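Local atomic coordinates of putative transcriptional regulator, sugar-binding family (Arthrobacter aurescens, PDB entry 3NZE), a protein that probably binds a sugar effector and, like other SorC-family transcriptional regulators, is thought to control gene expression through DNA binding. Residues 42-46 with 251-255; 84-88 with 144-148; 156-161 with 188-192; 197-201 with 241-247. All blocks are in the same frame, centred on the assembly; numbering follows the deposited sequence.

Contact 1: 42-46 with 251-255; sequences VAMQA and LILDE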
loop_
_atom_site.group_PDB
_atom_site.type_symbol
_atom_site.label_atom_id
_atom_site.label_comp_id
_atom_site.label_asym_id
_atom_site.label_seq_id
_atom_site.Cartn_x
_atom_site.Cartn_y
_atom_site.Cartn_z
ATOM N N VAL A 42 8.945 -5.787 10.252
ATOM C CA VAL A 42 7.812 -4.875 10.176
ATOM C C VAL A 42 6.592 -5.671 9.724
ATOM O O VAL A 42 5.494 -5.511 10.258
ATOM C CB VAL A 42 8.085 -3.691 9.227
ATOM C CG1 VAL A 42 6.831 -2.815 9.071
ATOM C CG2 VAL A 42 9.253 -2.865 9.745
ATOM N N ALA A 43 6.797 -6.547 8.738
ATOM C CA ALA A 43 5.692 -7.314 8.178
ATOM C C ALA A 43 5.057 -8.245 9.207
ATOM O O ALA A 43 3.839 -8.453 9.196
ATOM C CB ALA A 43 6.159 -8.106 6.958
HETATM N N MSE A 44 5.874 -8.810 10.085
HETATM C CA MSE A 44 5.350 -9.640 11.166
HETATM C C MSE A 44 4.425 -8.853 12.085
HETATM O O MSE A 44 3.357 -9.332 12.454
HETATM C CB MSE A 44 6.477 -10.232 12.014
HETATM C CG MSE A 44 7.147 -11.428 11.424
HETATM SE SE MSE A 44 8.209 -12.312 12.793
HETATM C CE MSE A 44 6.808 -13.082 13.895
ATOM N N GLN A 45 4.838 -7.651 12.477
ATOM C CA GLN A 45 3.984 -6.844 13.334
ATOM C C GLN A 45 2.716 -6.445 12.585
ATOM O O GLN A 45 1.626 -6.429 13.151
ATOM C CB GLN A 45 4.720 -5.594 13.833
ATOM C CG GLN A 45 3.828 -4.645 14.625
ATOM C CD GLN A 45 3.327 -5.286 15.904
ATOM O OE1 GLN A 45 4.120 -5.732 16.735
ATOM N NE2 GLN A 45 2.007 -5.338 16.068
ATOM N N ALA A 46 2.853 -6.110 11.310
ATOM C CA ALA A 46 1.683 -5.710 10.539
ATOM C C ALA A 46 0.665 -6.856 10.500
ATOM O O ALA A 46 -0.539 -6.635 10.644
ATOM C CB ALA A 46 2.088 -5.282 9.109
ATOM N N LEU A 251 -0.998 2.604 11.167
ATOM C CA LEU A 251 0.319 2.617 10.540
ATOM C C LEU A 251 1.255 1.675 11.274
ATOM O O LEU A 251 1.310 1.688 12.505
ATOM C CB LEU A 251 0.868 4.046 10.587
ATOM C CG LEU A 251 2.312 4.295 10.158
ATOM C CD1 LEU A 251 2.456 4.043 8.652
ATOM C CD2 LEU A 251 2.726 5.718 10.501
ATOM N N ILE A 252 1.980 0.844 10.525
ATOM C CA ILE A 252 3.028 0.004 11.097
ATOM C C ILE A 252 4.336 0.332 10.388
ATOM O O ILE A 252 4.395 0.306 9.158
ATOM C CB ILE A 252 2.717 -1.498 10.933
ATOM C CG1 ILE A 252 1.372 -1.843 11.577
ATOM C CG2 ILE A 252 3.831 -2.359 11.565
ATOM C CD1 ILE A 252 0.230 -1.842 10.613
ATOM N N LEU A 253 5.374 0.679 11.149
ATOM C CA LEU A 253 6.645 1.064 10.539
ATOM C C LEU A 253 7.810 0.776 11.466
ATOM O O LEU A 253 7.628 0.602 12.670
ATOM C CB LEU A 253 6.643 2.542 10.132
ATOM C CG LEU A 253 6.910 3.615 11.198
ATOM C CD1 LEU A 253 7.028 4.989 10.550
ATOM C CD2 LEU A 253 5.834 3.646 12.288
ATOM N N ASP A 254 9.017 0.715 10.900
ATOM C CA ASP A 254 10.186 0.379 11.697
ATOM C C ASP A 254 10.662 1.589 12.488
ATOM O O ASP A 254 10.383 2.732 12.120
ATOM C CB ASP A 254 11.319 -0.120 10.805
ATOM C CG ASP A 254 11.792 0.935 9.828
ATOM O OD1 ASP A 254 11.050 1.219 8.865
ATOM O OD2 ASP A 254 12.903 1.486 10.037
ATOM N N GLU A 255 11.401 1.307 13.554
ATOM C CA GLU A 255 11.921 2.314 14.471
ATOM C C GLU A 255 12.666 3.441 13.759
ATOM O O GLU A 255 12.440 4.611 14.049
ATOM C CB GLU A 255 12.832 1.627 15.493
ATOM C CG GLU A 255 13.464 2.540 16.520
ATOM C CD GLU A 255 14.388 1.777 17.456
ATOM O OE1 GLU A 255 14.314 0.527 17.481
ATOM O OE2 GLU A 255 15.190 2.424 18.158
#

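Contact 2: 84-88 with 144-148; sequences IVVQL and ILDLQ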
loop_
_atom_site.group_PDB
_atom_site.type_symbol
_atom_site.label_atom_id
_atom_site.label_comp_id
_atom_site.label_asym_id
_atom_site.label_seq_id
_atom_site.Cartn_x
_atom_site.Cartn_y
_atom_site.Cartn_z
ATOM N N ILE A 84 -14.303 -11.752 1.271
ATOM C CA ILE A 84 -13.642 -11.717 -0.016
ATOM C C ILE A 84 -12.385 -10.884 0.107
ATOM O O ILE A 84 -12.398 -9.848 0.763
ATOM C CB ILE A 84 -14.544 -11.010 -1.046
ATOM C CG1 ILE A 84 -15.847 -11.781 -1.242
ATOM C CG2 ILE A 84 -13.819 -10.827 -2.367
ATOM C CD1 ILE A 84 -16.904 -11.001 -2.008
ATOM N N VAL A 85 -11.294 -11.332 -0.503
ATOM C CA VAL A 85 -10.120 -10.477 -0.632
ATOM C C VAL A 85 -10.017 -10.034 -2.081
ATOM O O VAL A 85 -9.995 -10.858 -2.999
ATOM C CB VAL A 85 -8.809 -11.161 -0.183
ATOM C CG1 VAL A 85 -8.763 -11.295 1.333
ATOM C CG2 VAL A 85 -8.636 -12.509 -0.858
ATOM N N VAL A 86 -9.988 -8.723 -2.286
ATOM C CA VAL A 86 -9.964 -8.168 -3.631
ATOM C C VAL A 86 -8.658 -7.427 -3.919
ATOM O O VAL A 86 -8.167 -6.640 -3.100
ATOM C CB VAL A 86 -11.222 -7.289 -3.927
ATOM C CG1 VAL A 86 -11.350 -6.122 -2.920
ATOM C CG2 VAL A 86 -11.204 -6.776 -5.366
ATOM N N GLN A 87 -8.092 -7.700 -5.087
ATOM C CA GLN A 87 -6.859 -7.078 -5.534
ATOM C C GLN A 87 -7.136 -5.633 -5.973
ATOM O O GLN A 87 -8.034 -5.398 -6.783
ATOM C CB GLN A 87 -6.339 -7.902 -6.715
ATOM C CG GLN A 87 -5.010 -7.486 -7.297
ATOM C CD GLN A 87 -4.651 -8.383 -8.477
ATOM O OE1 GLN A 87 -5.180 -9.487 -8.598
ATOM N NE2 GLN A 87 -3.758 -7.919 -9.341
ATOM N N LEU A 88 -6.372 -4.669 -5.453
ATOM C CA LEU A 88 -6.657 -3.251 -5.718
ATOM C C LEU A 88 -5.916 -2.656 -6.913
ATOM O O LEU A 88 -6.310 -1.608 -7.426
ATOM C CB LEU A 88 -6.338 -2.406 -4.482
ATOM C CG LEU A 88 -7.178 -2.735 -3.244
ATOM C CD1 LEU A 88 -6.861 -1.750 -2.105
ATOM C CD2 LEU A 88 -8.657 -2.682 -3.601
ATOM N N ILE A 144 -14.952 -5.802 -10.914
ATOM C CA ILE A 144 -13.942 -5.704 -9.869
ATOM C C ILE A 144 -13.900 -4.300 -9.253
ATOM O O ILE A 144 -13.772 -4.164 -8.036
ATOM C CB ILE A 144 -12.548 -6.113 -10.380
ATOM C CG1 ILE A 144 -12.592 -7.560 -10.877
ATOM C CG2 ILE A 144 -11.510 -5.977 -9.263
ATOM C CD1 ILE A 144 -13.023 -8.555 -9.813
ATOM N N LEU A 145 -14.012 -3.264 -10.081
ATOM C CA LEU A 145 -14.082 -1.905 -9.568
ATOM C C LEU A 145 -15.223 -1.789 -8.560
ATOM O O LEU A 145 -15.101 -1.096 -7.552
ATOM C CB LEU A 145 -14.253 -0.891 -10.708
ATOM C CG LEU A 145 -13.085 -0.822 -11.698
ATOM C CD1 LEU A 145 -13.382 0.132 -12.844
ATOM C CD2 LEU A 145 -11.788 -0.430 -10.973
ATOM N N ASP A 146 -16.327 -2.485 -8.828
ATOM C CA ASP A 146 -17.500 -2.429 -7.954
ATOM C C ASP A 146 -17.210 -3.069 -6.595
ATOM O O ASP A 146 -17.665 -2.580 -5.550
ATOM C CB ASP A 146 -18.703 -3.115 -8.607
ATOM C CG ASP A 146 -19.247 -2.349 -9.808
ATOM O OD1 ASP A 146 -18.901 -1.163 -9.990
ATOM O OD2 ASP A 146 -20.037 -2.945 -10.574
ATOM N N LEU A 147 -16.467 -4.170 -6.616
ATOM C CA LEU A 147 -16.074 -4.851 -5.385
ATOM C C LEU A 147 -15.139 -3.970 -4.577
ATOM O O LEU A 147 -15.266 -3.864 -3.360
ATOM C CB LEU A 147 -15.370 -6.178 -5.687
ATOM C CG LEU A 147 -16.223 -7.438 -5.647
ATOM C CD1 LEU A 147 -15.348 -8.671 -5.910
ATOM C CD2 LEU A 147 -16.926 -7.555 -4.306
ATOM N N GLN A 148 -14.181 -3.352 -5.264
ATOM C CA GLN A 148 -13.240 -2.460 -4.604
ATOM C C GLN A 148 -13.991 -1.348 -3.885
ATOM O O GLN A 148 -13.613 -0.963 -2.783
ATOM C CB GLN A 148 -12.262 -1.858 -5.612
ATOM C CG GLN A 148 -11.223 -2.850 -6.135
ATOM C CD GLN A 148 -10.384 -2.271 -7.260
ATOM O OE1 GLN A 148 -10.600 -1.143 -7.680
ATOM N NE2 GLN A 148 -9.421 -3.054 -7.760
#

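Contact 3: 156-161 with 188-192; sequences FGVGSV and VVGDV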
loop_
_atom_site.group_PDB
_atom_site.type_symbol
_atom_site.label_atom_id
_atom_site.label_comp_id
_atom_site.label_asym_id
_atom_site.label_seq_id
_atom_site.Cartn_x
_atom_site.Cartn_y
_atom_site.Cartn_z
ATOM N N PHE A 156 -2.057 -1.687 2.524
ATOM C CA PHE A 156 -1.130 -1.205 1.504
ATOM C C PHE A 156 0.204 -0.745 2.058
ATOM O O PHE A 156 0.305 -0.312 3.208
ATOM C CB PHE A 156 -1.745 -0.058 0.695
ATOM C CG PHE A 156 -2.301 1.071 1.541
ATOM C CD1 PHE A 156 -1.488 2.119 1.959
ATOM C CD2 PHE A 156 -3.637 1.078 1.896
ATOM C CE1 PHE A 156 -2.007 3.165 2.724
ATOM C CE2 PHE A 156 -4.170 2.123 2.659
ATOM C CZ PHE A 156 -3.350 3.167 3.070
ATOM N N GLY A 157 1.222 -0.810 1.205
ATOM C CA GLY A 157 2.488 -0.158 1.472
ATOM C C GLY A 157 2.522 1.200 0.778
ATOM O O GLY A 157 1.506 1.689 0.280
ATOM N N VAL A 158 3.697 1.818 0.750
ATOM C CA VAL A 158 3.840 3.146 0.163
ATOM C C VAL A 158 5.067 3.183 -0.736
ATOM O O VAL A 158 6.161 2.790 -0.316
ATOM C CB VAL A 158 4.004 4.226 1.258
ATOM C CG1 VAL A 158 4.125 5.619 0.637
ATOM C CG2 VAL A 158 2.823 4.194 2.219
ATOM N N GLY A 159 4.882 3.644 -1.971
ATOM C CA GLY A 159 6.004 3.891 -2.857
ATOM C C GLY A 159 6.582 5.256 -2.543
ATOM O O GLY A 159 5.876 6.135 -2.042
ATOM N N SER A 160 7.864 5.445 -2.832
ATOM C CA SER A 160 8.532 6.694 -2.498
ATOM C C SER A 160 9.467 7.124 -3.620
ATOM O O SER A 160 10.217 6.310 -4.162
ATOM C CB SER A 160 9.312 6.553 -1.189
ATOM O OG SER A 160 9.668 7.823 -0.664
ATOM N N VAL A 161 9.395 8.401 -3.974
ATOM C CA VAL A 161 10.304 8.987 -4.945
ATOM C C VAL A 161 11.376 9.728 -4.156
ATOM O O VAL A 161 11.060 10.608 -3.356
ATOM C CB VAL A 161 9.572 9.981 -5.866
ATOM C CG1 VAL A 161 10.478 10.411 -7.011
ATOM C CG2 VAL A 161 8.282 9.369 -6.399
ATOM N N VAL A 188 5.733 15.044 -7.293
ATOM C CA VAL A 188 5.244 13.766 -6.773
ATOM C C VAL A 188 6.268 13.175 -5.804
ATOM O O VAL A 188 7.468 13.200 -6.080
ATOM C CB VAL A 188 4.952 12.783 -7.916
ATOM C CG1 VAL A 188 4.637 11.382 -7.364
ATOM C CG2 VAL A 188 3.808 13.307 -8.774
ATOM N N VAL A 189 5.805 12.662 -4.664
ATOM C CA VAL A 189 6.724 12.104 -3.668
ATOM C C VAL A 189 6.538 10.603 -3.444
ATOM O O VAL A 189 7.379 9.960 -2.820
ATOM C CB VAL A 189 6.652 12.842 -2.302
ATOM C CG1 VAL A 189 7.025 14.305 -2.484
ATOM C CG2 VAL A 189 5.274 12.731 -1.698
ATOM N N GLY A 190 5.448 10.041 -3.955
ATOM C CA GLY A 190 5.153 8.647 -3.683
ATOM C C GLY A 190 3.803 8.194 -4.195
ATOM O O GLY A 190 3.111 8.924 -4.910
ATOM N N ASP A 191 3.417 6.976 -3.825
ATOM C CA ASP A 191 2.163 6.416 -4.298
ATOM C C ASP A 191 1.592 5.431 -3.307
ATOM O O ASP A 191 2.311 4.853 -2.494
ATOM C CB ASP A 191 2.332 5.709 -5.663
ATOM C CG ASP A 191 2.869 4.272 -5.533
ATOM O OD1 ASP A 191 4.105 4.098 -5.538
ATOM O OD2 ASP A 191 2.062 3.314 -5.425
ATOM N N VAL A 192 0.280 5.263 -3.378
ATOM C CA VAL A 192 -0.360 4.112 -2.777
ATOM C C VAL A 192 -1.143 3.431 -3.878
ATOM O O VAL A 192 -1.920 4.079 -4.589
ATOM C CB VAL A 192 -1.304 4.529 -1.652
ATOM C CG1 VAL A 192 -2.277 3.400 -1.349
ATOM C CG2 VAL A 192 -0.489 4.892 -0.418
#

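Contact 4: 197-201 with 241-247; sequences FRSDG and GALAAGL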
loop_
_atom_site.group_PDB
_atom_site.type_symbol
_atom_site.label_atom_id
_atom_site.label_comp_id
_atom_site.label_asym_id
_atom_site.label_seq_id
_atom_site.Cartn_x
_atom_site.Cartn_y
_atom_site.Cartn_z
ATOM N N PHE A 197 0.854 10.914 -5.305
ATOM C CA PHE A 197 0.491 12.140 -4.584
ATOM C C PHE A 197 1.706 13.037 -4.361
ATOM O O PHE A 197 2.850 12.584 -4.477
ATOM C CB PHE A 197 -0.136 11.782 -3.244
ATOM C CG PHE A 197 0.637 10.749 -2.481
ATOM C CD1 PHE A 197 1.845 11.070 -1.880
ATOM C CD2 PHE A 197 0.172 9.443 -2.391
ATOM C CE1 PHE A 197 2.570 10.118 -1.173
ATOM C CE2 PHE A 197 0.892 8.475 -1.695
ATOM C CZ PHE A 197 2.099 8.820 -1.083
ATOM N N ARG A 198 1.446 14.306 -4.036
ATOM C CA ARG A 198 2.495 15.295 -3.765
ATOM C C ARG A 198 2.802 15.351 -2.268
ATOM O O ARG A 198 2.171 14.655 -1.475
ATOM C CB ARG A 198 2.070 16.686 -4.269
ATOM C CG ARG A 198 1.718 16.722 -5.761
ATOM C CD ARG A 198 1.381 18.152 -6.213
ATOM N NE ARG A 198 0.964 18.212 -7.613
ATOM C CZ ARG A 198 -0.268 17.953 -8.044
ATOM N NH1 ARG A 198 -1.226 17.615 -7.185
ATOM N NH2 ARG A 198 -0.548 18.036 -9.340
ATOM N N SER A 199 3.762 16.182 -1.873
ATOM C CA SER A 199 4.140 16.264 -0.463
ATOM C C SER A 199 2.975 16.703 0.420
ATOM O O SER A 199 2.886 16.298 1.581
ATOM C CB SER A 199 5.339 17.199 -0.258
ATOM O OG SER A 199 5.034 18.529 -0.648
ATOM N N ASP A 200 2.083 17.518 -0.134
ATOM C CA ASP A 200 0.929 18.006 0.617
ATOM C C ASP A 200 -0.248 17.037 0.546
ATOM O O ASP A 200 -1.344 17.348 1.022
ATOM C CB ASP A 200 0.502 19.399 0.124
ATOM C CG ASP A 200 -0.074 19.377 -1.288
ATOM O OD1 ASP A 200 -0.020 18.312 -1.949
ATOM O OD2 ASP A 200 -0.590 20.429 -1.736
ATOM N N GLY A 201 -0.014 15.872 -0.057
ATOM C CA GLY A 201 -1.028 14.834 -0.151
ATOM C C GLY A 201 -1.967 14.937 -1.344
ATOM O O GLY A 201 -2.795 14.052 -1.566
ATOM N N GLY A 241 3.797 12.150 2.520
ATOM C CA GLY A 241 2.756 12.504 1.575
ATOM C C GLY A 241 1.485 11.704 1.798
ATOM O O GLY A 241 0.381 12.250 1.709
ATOM N N ALA A 242 1.627 10.408 2.068
ATOM C CA ALA A 242 0.445 9.570 2.273
ATOM C C ALA A 242 -0.307 10.006 3.513
ATOM O O ALA A 242 -1.532 9.989 3.541
ATOM C CB ALA A 242 0.827 8.111 2.393
ATOM N N LEU A 243 0.438 10.372 4.547
ATOM C CA LEU A 243 -0.179 10.839 5.776
ATOM C C LEU A 243 -0.822 12.197 5.555
ATOM O O LEU A 243 -1.914 12.458 6.062
ATOM C CB LEU A 243 0.853 10.896 6.905
ATOM C CG LEU A 243 1.354 9.531 7.399
ATOM C CD1 LEU A 243 2.500 9.688 8.388
ATOM C CD2 LEU A 243 0.220 8.704 8.013
ATOM N N ALA A 244 -0.153 13.059 4.791
ATOM C CA ALA A 244 -0.735 14.357 4.452
ATOM C C ALA A 244 -2.054 14.169 3.713
ATOM O O ALA A 244 -2.992 14.952 3.890
ATOM C CB ALA A 244 0.225 15.197 3.615
ATOM N N ALA A 245 -2.122 13.123 2.895
ATOM C CA ALA A 245 -3.330 12.817 2.139
ATOM C C ALA A 245 -4.397 12.129 2.996
ATOM O O ALA A 245 -5.526 11.921 2.543
ATOM C CB ALA A 245 -2.994 11.970 0.916
ATOM N N GLY A 246 -4.040 11.789 4.230
ATOM C CA GLY A 246 -4.969 11.164 5.156
ATOM C C GLY A 246 -5.353 9.756 4.750
ATOM O O GLY A 246 -6.462 9.290 5.020
ATOM N N LEU A 247 -4.433 9.069 4.084
ATOM C CA LEU A 247 -4.765 7.779 3.518
ATOM C C LEU A 247 -4.893 6.665 4.556
ATOM O O LEU A 247 -5.690 5.759 4.374
ATOM C CB LEU A 247 -3.766 7.403 2.425
ATOM C CG LEU A 247 -3.748 8.352 1.238
ATOM C CD1 LEU A 247 -2.859 7.762 0.143
ATOM C CD2 LEU A 247 -5.163 8.548 0.713
#

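Contact 1: 42-46 with 251-255
The helical turn 42-46, part of helix 35-50, packs on strand 250-254 with the two short axes 7.9 Å apart at closest approach and 157° between their N-to-C directions, so the helix runs nearly antiparallel to the strand. This is the usual layering of an alpha/beta domain of Rossmann-like architecture, in which strand 250-254 pairs in parallel with strands 23-27 and 225-230. The CA register supports that direction: Val42 lies opposite Asp254 (CA-CA 6.0 Å) and Ala46 opposite Ile252 (CA-CA 5.9 Å), a step of four residues on the helix matching a step of two on the strand. Ile252 points toward the helix and has the largest buried area here, 85 Å². Its CG2 sits 3.9 Å from Val42 CG1, 3.8 Å from Gln45 CG and 3.9 Å from Ala46 N, while its CD1 lies 4.2 Å from Ala46 CB. Val42 fills the next gap along the strand: its CG2 is 3.6 Å from Asp254 CB and its CG1 is 4.2 Å from Leu253 CA. The carboxylate of Asp254 does not serve this interface; at the N-cap of helix 255-261, it hydrogen-bonds to Ser257 and to Gly232 N. Gln45 uses its methylene CG here, whereas its NE2 bonds to Thr49. With no hydrogen bond between the segments, the contact is held by packing of aliphatic groups on one another and on the helix backbone, the small Ala46 letting that backbone settle close to Ile252.

Contact 2: 84-88 with 144-148
Strand 84-87 meets helix 139-149 obliquely: the local axes approach to 8.7 Å, with 117° between their N-to-C directions. Ile84 opens the contact, its CD1 4.1 Å from Leu147 CD2. Leu147 in turn touches Ile59 and Glu118 on the neighbouring strands, so this apolar patch lies beside a residue seen to bind calcium, although no calcium is bound to this chain here. Val86, the next residue on the helix-facing side of the strand, is central to the packing; its CG2 lies 4.0 Å from Ile144 CG2, 4.2 Å from Leu147 CB and 4.0 Å from Gln148 CG. At Gln87 the interaction turns polar, for Gln148 NE2 donates a hydrogen bond to Gln87 O (2.9 Å, N-H...O angle 149°). The Gln87 side chain is engaged apart from the helix, with Asn89, Gln119 and Phe120. Beyond the strand, Leu88 brings its CD2 to 3.6 Å from Gln148 CG, packing against the methylenes of the same glutamine. Aliphatic packing therefore joins helix to sheet, as in other alpha/beta layers, while one side-chain-to-backbone hydrogen bond satisfies a carbonyl at the strand's C-terminal end, where the chain leaves the sheet.

Contact 3: 156-161 with 188-192
Val188 meets the other strand through its side chain, CG1 lying 4.3 Å from Val161 CG2. The next residue, Val189, contributes its backbone: Val161 N donates to Val189 O at 2.8 Å and an almost linear 178°, and Ser160 CA lies 3.5 Å from the same oxygen in a CA-H...O contact. Gly190 faces Ser160 as an antiparallel non-hydrogen-bonded pair, with only 4.1 Å between their CA atoms. An ideal CB on Gly190 would lie 2.4 Å from Gly159 O, a clash that explains how the lack of a side chain permits this closeness. The hydrogen-bonded pair follows, with Gly159 N donating to Asp191 O at 2.9 Å and Asp191 N to Gly159 O at 3.2 Å. These two pairs make 188-192 the antiparallel neighbour of strand 153-160, which runs parallel to strands 59-62 and 225-230 on its other pairings; this antiparallel pairing, beside the parallel ones, makes the sheet mixed. Glycine matters at 159 as well, since an ideal CB would come within 1.9 Å of Asp191 OD1. That carboxylate bonds through OD1 to Tyr170 and through OD2 to Thr194 N. At Val192 regular pairing gives way to side-chain packing: CG1 sits over a face of the Phe156 ring, 3.9 Å from its centroid and 24° off the normal, a CH-pi contact, and CG2 is 4.3 Å from Val158 CG2.

Contact 4: 197-201 with 241-247
Phe197, with 68 Å² buried, lays its ring against the backbone of the helix: CE1 is 3.5 Å from Gly241 C and 3.4 Å from Ala242 N, and Gly241 O and Ala242 CA lie over one ring face. Its CZ reaches Ala242 CB at 3.8 Å. Gly241, burying 48 Å², makes room for this ring, because an ideal CB would fall 2.6 Å from Phe197 CE1. The contact thus packs the end of strand 195-198, the second arm of an antiparallel hairpin with 188-192, on helix 236-244. A type I beta turn from Arg198 to Gly201, closed by the hydrogen bond from Gly201 N to Arg198 O (2.9 Å), folds over the same helix. Gly201, burying 40 Å², approaches so closely that an ideal CB would lie 2.5 Å from Ala245 N; its CA instead makes a 3.5 Å CA-H...O contact with Gly241 O. Past the helix, a Schellman motif at Gly246 turns the chain, and Leu247 CD1 comes 4.2 Å from Phe197 CE2.

In the fold
All four contacts reach the same mixed sheet. Contacts 1 and 2 are buried helix-on-strand packings on opposite sides of the chain's centre, their own centres about 24 Å apart; the first has no hydrogen bond across it, the second adds one. Contact 3, partly buried and the most central, its centre about 8 Å from that of the chain, is instead backbone strand pairing. It touches contact 4, with centres about 9 Å apart: Phe197 N to Gly190 O and Phe197 O to Val189 N, each 3.0 Å, are probable hydrogen bonds. Contact 4 is mainly buried but has an exposed edge at Ser199, Asp200 and Ala244; like contact 3 it relies on glycines for close backbone approach. Helix 236-244 then leads into strand 250-254 of contact 1.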